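Local coordinates for protein putative oxidoreductase (Klebsiella pneumoniae subsp. pneumoniae MGH 78578, PDB 3E82) that probably catalyses a nucleotide-dependent oxidation or reduction of a substrate not yet established, at residues G181-L184 with I185-L189; Q296-Q299 with R300-Y303; I306-L310 with K311-A315; A332-R335 with S336-G340. One frame throughout, in Å; residues are numbered along the deposited sequence.

Interaction 1 of 4, residues G181-L184 with I185-L189; sequences GPHL and IDQAL
Leu184 O is gripped by two groups: a water 2.8 Å away donates to it, and Ala188 N reaches it over 3.4 Å in a weak helical bond. The same water donates to Gln187 OE1 at 2.9 Å, so it bridges the backbone carbonyl and the amide one turn on. Gln187 can reach the water because its CG sits anti to the carbonyl carbon (chi1 -74°) and the chain runs extended from there, laying CG 3.3 Å from His183 O. Arg240 also donates to Gln187 OE1, while NE2 gives its hydrogen to the carbonyl of Arg127, which leaves the amide held at both ends. These residues belong to helix 176-192 of the C-terminal alpha/beta domain, kinked at Pro182 and His183, whose nitrogens make no bond to the preceding turn. Regular i to i+4 bonding is in place just beyond: Asp186 N donates to Pro182 O at 2.9 Å. Ile185 folds CG1 back to 3.2 Å from Gly181 O, and its side chain also meets Val329 and Leu330 of helix 320-339. Asp186 points its carboxylate out of the turn to a salt bridge with Arg128.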
loop_
_atom_site.group_PDB
_atom_site.type_symbol
_atom_site.label_atom_id
_atom_site.label_comp_id
_atom_site.label_asym_id
_atom_site.label_seq_id
_atom_site.Cartn_x
_atom_site.Cartn_y
_atom_site.Cartn_z
ATOM N N GLY B 181 2.005 8.593 -12.496
ATOM C CA GLY B 181 1.879 9.249 -11.208
ATOM C C GLY B 181 1.039 10.524 -11.268
ATOM O O GLY B 181 0.220 10.754 -10.387
ATOM N N PRO B 182 1.206 11.370 -12.300
ATOM C CA PRO B 182 0.437 12.616 -12.413
ATOM C C PRO B 182 -1.077 12.570 -12.206
ATOM O O PRO B 182 -1.601 13.358 -11.421
ATOM C CB PRO B 182 0.832 13.136 -13.796
ATOM C CG PRO B 182 2.275 12.740 -13.869
ATOM C CD PRO B 182 2.236 11.304 -13.356
ATOM N N HIS B 183 -1.792 11.667 -12.876
ATOM C CA HIS B 183 -3.244 11.643 -12.687
ATOM C C HIS B 183 -3.635 11.110 -11.306
ATOM O O HIS B 183 -4.648 11.520 -10.736
ATOM C CB HIS B 183 -3.946 10.842 -13.792
ATOM C CG HIS B 183 -3.867 9.358 -13.619
ATOM N ND1 HIS B 183 -2.703 8.644 -13.799
ATOM C CD2 HIS B 183 -4.815 8.452 -13.279
ATOM C CE1 HIS B 183 -2.936 7.361 -13.578
ATOM N NE2 HIS B 183 -4.210 7.218 -13.262
ATOM N N LEU B 184 -2.820 10.206 -10.775
ATOM C CA LEU B 184 -3.053 9.636 -9.450
ATOM C C LEU B 184 -2.924 10.762 -8.420
ATOM O O LEU B 184 -3.745 10.895 -7.507
ATOM C CB LEU B 184 -2.010 8.544 -9.171
ATOM C CG LEU B 184 -2.431 7.070 -9.240
ATOM C CD1 LEU B 184 -3.455 6.846 -10.326
ATOM C CD2 LEU B 184 -1.203 6.196 -9.440
ATOM N N ILE B 185 -1.879 11.571 -8.576
ATOM C CA ILE B 185 -1.635 12.693 -7.673
ATOM C C ILE B 185 -2.714 13.767 -7.805
ATOM O O ILE B 185 -3.298 14.201 -6.814
ATOM C CB ILE B 185 -0.276 13.364 -7.961
ATOM C CG1 ILE B 185 0.861 12.378 -7.708
ATOM C CG2 ILE B 185 -0.116 14.613 -7.088
ATOM C CD1 ILE B 185 2.172 12.822 -8.330
ATOM N N ASP B 186 -2.976 14.189 -9.036
ATOM C CA ASP B 186 -3.960 15.237 -9.290
ATOM C C ASP B 186 -5.308 14.950 -8.635
ATOM O O ASP B 186 -5.894 15.839 -8.026
ATOM C CB ASP B 186 -4.148 15.444 -10.801
ATOM C CG ASP B 186 -5.025 16.632 -11.118
ATOM O OD1 ASP B 186 -4.702 17.745 -10.655
ATOM O OD2 ASP B 186 -6.036 16.457 -11.830
ATOM N N GLN B 187 -5.797 13.720 -8.774
ATOM C CA GLN B 187 -7.071 13.325 -8.170
ATOM C C GLN B 187 -7.007 13.461 -6.649
ATOM O O GLN B 187 -7.947 13.951 -6.020
ATOM C CB GLN B 187 -7.431 11.879 -8.559
ATOM C CG GLN B 187 -7.905 11.729 -10.001
ATOM C CD GLN B 187 -7.948 10.276 -10.493
ATOM O OE1 GLN B 187 -7.391 9.370 -9.865
ATOM N NE2 GLN B 187 -8.597 10.059 -11.637
ATOM N N ALA B 188 -5.894 13.036 -6.059
ATOM C CA ALA B 188 -5.725 13.126 -4.613
ATOM C C ALA B 188 -5.741 14.578 -4.127
ATOM O O ALA B 188 -6.403 14.901 -3.138
ATOM C CB ALA B 188 -4.419 12.445 -4.193
ATOM N N LEU B 189 -5.013 15.453 -4.815
ATOM C CA LEU B 189 -4.957 16.856 -4.420
ATOM C C LEU B 189 -6.334 17.506 -4.540
ATOM O O LEU B 189 -6.738 18.292 -3.687
ATOM C CB LEU B 189 -3.935 17.610 -5.285
ATOM C CG LEU B 189 -2.498 17.084 -5.213
ATOM C CD1 LEU B 189 -1.576 17.924 -6.096
ATOM C CD2 LEU B 189 -2.032 17.108 -3.768
HETATM O O HOH W 1 -5.869 9.073 -7.466
#

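Interaction 2 of 4, residues Q296-Q299 with R300-Y303; sequences QGDQ and RQYY
Asp298 and Gln299 lead the chain into helix 300-310 through a turn in which Gln299 O accepts from Tyr302 N at 2.9 Å, the donor standing above the carbonyl plane. The side chain of Asp298 supplies the cap. Its OD1 takes the hydrogen of Arg300 N at 3.0 Å, approached from well above the carboxylate plane. The other oxygen, OD2, works differently: it turns its syn lone pair to Arg300 NH1, 2.9 Å away, in a salt bridge. Carboxylate and guanidinium are almost coplanar, 8° apart, although the bond itself is bent, with 133° at the hydrogen. Two torsions bring the carboxylate and the guanidinium together. Asp298 holds CG opposite its backbone N (chi1 -177°), which carries the carboxylate forward to Arg300, and Arg300 bends at chi3 to bring NH1 back to it. A water completes the polar cluster, donating to Asp298 OD2 and accepting from Gln301 NE2, each at 2.7 Å. With a backbone N-H, a guanidinium and a water all supplying hydrogens, the carboxylate would probably be stabilised as the anion. Outside the turn, Trp273 NE1 also donates to OD1, and Arg300 NE bonds Ser29 OG. Helix 17-28 packs against the start of this helix, Phe22 and Leu26 meeting Gln299 and Ile27 meeting Tyr303, while Tyr302 reaches toward strand 121-123 with its hydroxyl bonded to Ser122 OG.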
loop_
_atom_site.group_PDB
_atom_site.type_symbol
_atom_site.label_atom_id
_atom_site.label_comp_id
_atom_site.label_asym_id
_atom_site.label_seq_id
_atom_site.Cartn_x
_atom_site.Cartn_y
_atom_site.Cartn_z
ATOM N N GLN B 296 -21.251 8.035 -15.028
ATOM C CA GLN B 296 -20.612 8.036 -16.335
ATOM C C GLN B 296 -19.430 8.985 -16.281
ATOM O O GLN B 296 -19.483 10.011 -15.602
ATOM C CB GLN B 296 -21.588 8.518 -17.415
ATOM C CG GLN B 296 -21.043 8.398 -18.845
ATOM C CD GLN B 296 -21.344 9.625 -19.715
ATOM O OE1 GLN B 296 -22.414 10.223 -19.617
ATOM N NE2 GLN B 296 -20.402 9.986 -20.580
ATOM N N GLY B 297 -18.361 8.639 -16.985
ATOM C CA GLY B 297 -17.199 9.509 -17.017
ATOM C C GLY B 297 -17.175 10.264 -18.337
ATOM O O GLY B 297 -17.718 9.778 -19.328
ATOM N N ASP B 298 -16.579 11.454 -18.360
ATOM C CA ASP B 298 -16.494 12.217 -19.604
ATOM C C ASP B 298 -15.438 13.314 -19.582
ATOM O O ASP B 298 -15.690 14.429 -19.129
ATOM C CB ASP B 298 -17.849 12.822 -19.961
ATOM C CG ASP B 298 -17.818 13.570 -21.285
ATOM O OD1 ASP B 298 -16.890 13.317 -22.091
ATOM O OD2 ASP B 298 -18.726 14.400 -21.520
ATOM N N GLN B 299 -14.255 13.001 -20.094
ATOM C CA GLN B 299 -13.181 13.982 -20.116
ATOM C C GLN B 299 -13.448 15.170 -21.055
ATOM O O GLN B 299 -12.690 16.136 -21.065
ATOM C CB GLN B 299 -11.844 13.302 -20.462
ATOM C CG GLN B 299 -11.761 12.670 -21.830
ATOM C CD GLN B 299 -10.489 11.848 -21.985
ATOM O OE1 GLN B 299 -9.390 12.392 -22.097
ATOM N NE2 GLN B 299 -10.636 10.525 -21.969
ATOM N N ARG B 300 -14.526 15.108 -21.835
ATOM C CA ARG B 300 -14.865 16.223 -22.714
ATOM C C ARG B 300 -15.125 17.425 -21.806
ATOM O O ARG B 300 -15.098 18.574 -22.253
ATOM C CB ARG B 300 -16.128 15.917 -23.543
ATOM C CG ARG B 300 -15.971 14.802 -24.563
ATOM C CD ARG B 300 -17.310 14.385 -25.190
ATOM N NE ARG B 300 -18.039 15.524 -25.750
ATOM C CZ ARG B 300 -19.063 16.131 -25.156
ATOM N NH1 ARG B 300 -19.496 15.706 -23.973
ATOM N NH2 ARG B 300 -19.654 17.169 -25.747
ATOM N N GLN B 301 -15.388 17.153 -20.526
ATOM C CA GLN B 301 -15.646 18.211 -19.561
ATOM C C GLN B 301 -14.465 19.173 -19.498
ATOM O O GLN B 301 -14.649 20.376 -19.316
ATOM C CB GLN B 301 -15.914 17.637 -18.164
ATOM C CG GLN B 301 -17.319 17.068 -17.957
ATOM C CD GLN B 301 -18.407 18.134 -18.041
ATOM O OE1 GLN B 301 -18.320 19.178 -17.397
ATOM N NE2 GLN B 301 -19.441 17.866 -18.831
ATOM N N TYR B 302 -13.250 18.650 -19.644
ATOM C CA TYR B 302 -12.076 19.518 -19.611
ATOM C C TYR B 302 -12.221 20.635 -20.654
ATOM O O TYR B 302 -12.024 21.805 -20.350
ATOM C CB TYR B 302 -10.797 18.733 -19.912
ATOM C CG TYR B 302 -9.567 19.614 -19.937
ATOM C CD1 TYR B 302 -8.905 19.953 -18.756
ATOM C CD2 TYR B 302 -9.087 20.155 -21.142
ATOM C CE1 TYR B 302 -7.801 20.806 -18.761
ATOM C CE2 TYR B 302 -7.977 21.016 -21.156
ATOM C CZ TYR B 302 -7.345 21.336 -19.961
ATOM O OH TYR B 302 -6.276 22.198 -19.945
ATOM N N TYR B 303 -12.557 20.264 -21.884
ATOM C CA TYR B 303 -12.703 21.241 -22.956
ATOM C C TYR B 303 -13.977 22.078 -22.850
ATOM O O TYR B 303 -13.988 23.246 -23.231
ATOM C CB TYR B 303 -12.619 20.548 -24.321
ATOM C CG TYR B 303 -11.187 20.321 -24.771
ATOM C CD1 TYR B 303 -10.342 21.401 -25.024
ATOM C CD2 TYR B 303 -10.665 19.036 -24.904
ATOM C CE1 TYR B 303 -9.008 21.210 -25.396
ATOM C CE2 TYR B 303 -9.328 18.828 -25.276
ATOM C CZ TYR B 303 -8.505 19.922 -25.519
ATOM O OH TYR B 303 -7.180 19.743 -25.871
HETATM O O HOH W 2 -20.406 15.499 -19.775
#

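Interaction 3 of 4, residues I306-L310 with K311-A315; sequences IRDAL and KGQIA
Asp308 O and Gln313 N form the bond that closes the end of helix 300-310, 2.9 Å long with the donor tilted from the carbonyl plane. Inside it, Gly312 N donates to Ala309 O at 3.0 Å, here from well above the carbonyl plane. These two backbone bonds, with the contact at Ala309, are the compact part. Ile314 returns along the last turn: its carbonyl oxygen lies 3.3 Å from Ala309 CA in a CA-H...O contact with 149° at the hydrogen, and its CG1 comes to 4.2 Å from Ala309 CB. A water donating to both Ala309 O and Ile314 O ties the returning chain to the helix end.

The outer side is looser and more open to solvent. Ile314 places CG1 between its backbone N and carbonyl carbon (chi1 61°), which directs CD1 against Asp308 CB at 3.9 Å. Lys311, itself exposed, lies alongside Arg307, both pointing the same way, and Lys311 CD touches Arg307 CG at 4.1 Å. Arg307 turns its NE to Asp308 OD1, 3.3 Å away, in a salt bridge between sequence neighbours, and its NH1 bonds the carbonyl of Pro31. Residues 311-315 are all exposed and touch a crystal neighbour, so their conformations may partly reflect the lattice. Positive phi at Gly312 (78°), together with the two bonds running back into the last turn, identifies the arrangement as a Schellman motif, here ending the helix before the loop to helix 320-339.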
loop_
_atom_site.group_PDB
_atom_site.type_symbol
_atom_site.label_atom_id
_atom_site.label_comp_id
_atom_site.label_asym_id
_atom_site.label_seq_id
_atom_site.Cartn_x
_atom_site.Cartn_y
_atom_site.Cartn_z
ATOM N N ILE B 306 -13.003 24.576 -20.241
ATOM C CA ILE B 306 -12.001 25.517 -20.739
ATOM C C ILE B 306 -12.748 26.500 -21.648
ATOM O O ILE B 306 -12.475 27.705 -21.653
ATOM C CB ILE B 306 -10.907 24.794 -21.562
ATOM C CG1 ILE B 306 -9.892 24.110 -20.623
ATOM C CG2 ILE B 306 -10.257 25.776 -22.528
ATOM C CD1 ILE B 306 -8.949 25.056 -19.882
ATOM N N ARG B 307 -13.687 25.963 -22.421
ATOM C CA ARG B 307 -14.512 26.765 -23.322
ATOM C C ARG B 307 -15.247 27.810 -22.491
ATOM O O ARG B 307 -15.148 29.010 -22.741
ATOM C CB ARG B 307 -15.543 25.875 -24.032
ATOM C CG ARG B 307 -16.496 26.619 -24.962
ATOM C CD ARG B 307 -17.678 25.727 -25.353
ATOM N NE ARG B 307 -18.377 25.276 -24.151
ATOM C CZ ARG B 307 -19.297 24.318 -24.117
ATOM N NH1 ARG B 307 -19.655 23.688 -25.229
ATOM N NH2 ARG B 307 -19.850 23.983 -22.956
ATOM N N ASP B 308 -15.977 27.338 -21.487
ATOM C CA ASP B 308 -16.738 28.233 -20.633
ATOM C C ASP B 308 -15.853 29.265 -19.952
ATOM O O ASP B 308 -16.242 30.429 -19.802
ATOM C CB ASP B 308 -17.519 27.430 -19.594
ATOM C CG ASP B 308 -18.562 26.531 -20.229
ATOM O OD1 ASP B 308 -18.979 26.843 -21.363
ATOM O OD2 ASP B 308 -18.967 25.525 -19.601
ATOM N N ALA B 309 -14.656 28.844 -19.551
ATOM C CA ALA B 309 -13.727 29.752 -18.900
ATOM C C ALA B 309 -13.281 30.833 -19.889
ATOM O O ALA B 309 -13.160 32.002 -19.525
ATOM C CB ALA B 309 -12.524 28.983 -18.368
ATOM N N LEU B 310 -13.040 30.444 -21.139
ATOM C CA LEU B 310 -12.618 31.407 -22.160
ATOM C C LEU B 310 -13.732 32.398 -22.470
ATOM O O LEU B 310 -13.472 33.555 -22.806
ATOM C CB LEU B 310 -12.208 30.686 -23.448
ATOM C CG LEU B 310 -10.923 29.862 -23.345
ATOM C CD1 LEU B 310 -10.615 29.204 -24.687
ATOM C CD2 LEU B 310 -9.779 30.766 -22.913
ATOM N N LYS B 311 -14.974 31.936 -22.374
ATOM C CA LYS B 311 -16.121 32.799 -22.640
ATOM C C LYS B 311 -16.426 33.678 -21.429
ATOM O O LYS B 311 -17.390 34.442 -21.430
ATOM C CB LYS B 311 -17.337 31.953 -23.018
ATOM C CG LYS B 311 -17.205 31.298 -24.390
ATOM C CD LYS B 311 -18.303 30.278 -24.661
ATOM C CE LYS B 311 -19.680 30.917 -24.693
ATOM N NZ LYS B 311 -20.746 29.879 -24.866
ATOM N N GLY B 312 -15.580 33.568 -20.406
ATOM C CA GLY B 312 -15.741 34.356 -19.196
ATOM C C GLY B 312 -16.810 33.879 -18.223
ATOM O O GLY B 312 -17.054 34.532 -17.212
ATOM N N GLN B 313 -17.443 32.748 -18.512
ATOM C CA GLN B 313 -18.499 32.213 -17.656
ATOM C C GLN B 313 -18.036 31.682 -16.301
ATOM O O GLN B 313 -18.782 31.743 -15.319
ATOM C CB GLN B 313 -19.240 31.090 -18.377
ATOM C CG GLN B 313 -19.970 31.500 -19.643
ATOM C CD GLN B 313 -20.642 30.317 -20.319
ATOM O OE1 GLN B 313 -20.765 29.241 -19.728
ATOM N NE2 GLN B 313 -21.088 30.512 -21.556
ATOM N N ILE B 314 -16.820 31.144 -16.256
ATOM C CA ILE B 314 -16.269 30.575 -15.031
ATOM C C ILE B 314 -14.749 30.694 -14.996
ATOM O O ILE B 314 -14.125 31.157 -15.943
ATOM C CB ILE B 314 -16.597 29.078 -14.922
ATOM C CG1 ILE B 314 -15.968 28.334 -16.108
ATOM C CG2 ILE B 314 -18.103 28.868 -14.901
ATOM C CD1 ILE B 314 -16.124 26.831 -16.048
ATOM N N ALA B 315 -14.158 30.249 -13.898
ATOM C CA ALA B 315 -12.714 30.289 -13.751
ATOM C C ALA B 315 -12.075 29.099 -14.469
ATOM O O ALA B 315 -12.738 28.099 -14.767
ATOM C CB ALA B 315 -12.340 30.272 -12.267
HETATM O O HOH W 3 -12.248 32.829 -16.780
#

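Interaction 4 of 4, residues A332-R335 with S336-G340; sequences AAVR and SAESG
Arg335 O accepts twice from Ser339. Ser339 N donates over 2.8 Å in the ordinary helical manner, with the donor 20° from the carbonyl plane; Ser339 OG adds a second hydrogen at 2.7 Å from above that plane, 39° out of it. The hydroxyl gets there because OG stands between the backbone N and the carbonyl carbon (chi1 66°), folded back over the preceding turn, and Met341 N is also bonded to it. One residue earlier, Glu338 lies side by side with Val334: the carboxylate end of Glu338, CD, lies 3.9 Å from Val334 CG1. Glu338 N completes the same turn through its bond to Val334 O at 3.0 Å.

All this takes place in the last two turns of helix 320-339, a long helix of the C-terminal alpha/beta domain. It stops at Gly340, the first residue to leave helical angles, with positive phi, whose N still bonds Ser336 O at 2.7 Å. Ala332 CA stands 3.5 Å above the guanidinium plane of Arg335, offset toward its rim, while Arg335 NE is bonded to Gln343.

Farther out, Ser336 OG is fixed by Gly200 N and Met341 O, joining the helix to strand 197-203, whose Val198 and Ile202 meet Ala333 and Ala337. Gly340 makes backbone hydrogen bonds to the second subunit.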
loop_
_atom_site.group_PDB
_atom_site.type_symbol
_atom_site.label_atom_id
_atom_site.label_comp_id
_atom_site.label_asym_id
_atom_site.label_seq_id
_atom_site.Cartn_x
_atom_site.Cartn_y
_atom_site.Cartn_z
ATOM N N ALA B 332 8.945 15.522 -5.210
ATOM C CA ALA B 332 9.169 15.215 -3.804
ATOM C C ALA B 332 9.258 13.694 -3.611
ATOM O O ALA B 332 10.091 13.211 -2.844
ATOM C CB ALA B 332 8.044 15.790 -2.953
ATOM N N ALA B 333 8.411 12.946 -4.312
ATOM C CA ALA B 333 8.419 11.483 -4.197
ATOM C C ALA B 333 9.752 10.922 -4.672
ATOM O O ALA B 333 10.282 9.976 -4.086
ATOM C CB ALA B 333 7.278 10.869 -5.019
ATOM N N VAL B 334 10.286 11.504 -5.742
ATOM C CA VAL B 334 11.557 11.046 -6.285
ATOM C C VAL B 334 12.698 11.377 -5.324
ATOM O O VAL B 334 13.610 10.574 -5.145
ATOM C CB VAL B 334 11.833 11.673 -7.682
ATOM C CG1 VAL B 334 13.240 11.300 -8.157
ATOM C CG2 VAL B 334 10.798 11.165 -8.688
ATOM N N ARG B 335 12.649 12.548 -4.700
ATOM C CA ARG B 335 13.696 12.914 -3.751
ATOM C C ARG B 335 13.657 11.965 -2.558
ATOM O O ARG B 335 14.691 11.536 -2.053
ATOM C CB ARG B 335 13.504 14.337 -3.236
ATOM C CG ARG B 335 13.818 15.431 -4.221
ATOM C CD ARG B 335 14.044 16.724 -3.460
ATOM N NE ARG B 335 12.853 17.160 -2.733
ATOM C CZ ARG B 335 11.819 17.771 -3.301
ATOM N NH1 ARG B 335 11.831 18.016 -4.601
ATOM N NH2 ARG B 335 10.781 18.153 -2.571
ATOM N N SER B 336 12.454 11.659 -2.095
ATOM C CA SER B 336 12.282 10.760 -0.960
ATOM C C SER B 336 12.818 9.378 -1.324
ATOM O O SER B 336 13.494 8.723 -0.532
ATOM C CB SER B 336 10.800 10.656 -0.601
ATOM O OG SER B 336 10.589 9.711 0.428
ATOM N N ALA B 337 12.501 8.936 -2.533
ATOM C CA ALA B 337 12.948 7.634 -2.993
ATOM C C ALA B 337 14.478 7.551 -3.047
ATOM O O ALA B 337 15.058 6.528 -2.713
ATOM C CB ALA B 337 12.351 7.336 -4.366
ATOM N N GLU B 338 15.126 8.634 -3.457
ATOM C CA GLU B 338 16.582 8.642 -3.565
ATOM C C GLU B 338 17.278 8.857 -2.229
ATOM O O GLU B 338 18.284 8.217 -1.939
ATOM C CB GLU B 338 17.043 9.737 -4.535
ATOM C CG GLU B 338 16.322 9.727 -5.865
ATOM C CD GLU B 338 16.867 10.754 -6.845
ATOM O OE1 GLU B 338 17.137 11.908 -6.433
ATOM O OE2 GLU B 338 17.009 10.399 -8.037
ATOM N N SER B 339 16.739 9.758 -1.418
ATOM C CA SER B 339 17.349 10.063 -0.133
ATOM C C SER B 339 16.920 9.125 0.988
ATOM O O SER B 339 17.630 8.984 1.992
ATOM C CB SER B 339 17.022 11.502 0.274
ATOM O OG SER B 339 15.632 11.658 0.524
ATOM N N GLY B 340 15.764 8.492 0.816
ATOM C CA GLY B 340 15.244 7.616 1.851
ATOM C C GLY B 340 14.652 8.492 2.941
ATOM O O GLY B 340 14.307 8.026 4.028
#

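In the fold
The four contacts follow one another along the chain within the C-terminal alpha/beta domain. Interactions 2 and 3 lie at the two ends of helix 300-310, their centres about 15 Å apart; both reach elements of the Rossmann-type half, which probably binds the nucleotide: helix 17-28 and strand 8-13 respectively. Interaction 4 ends the next helix, 320-339, on the other side of the chain's centre, about 38 Å from interaction 3 between centres. Interaction 1 is the most central, about 7 Å from the centre of the chain. Its helix 176-192 packs on helix 320-339, and it lies about 17 Å from interactions 2 and 4 between centres. The two consecutive helices thus span from the Rossmann-type domain to the outer strand 197-203, with Gly340 at the helix end bonded to the second subunit.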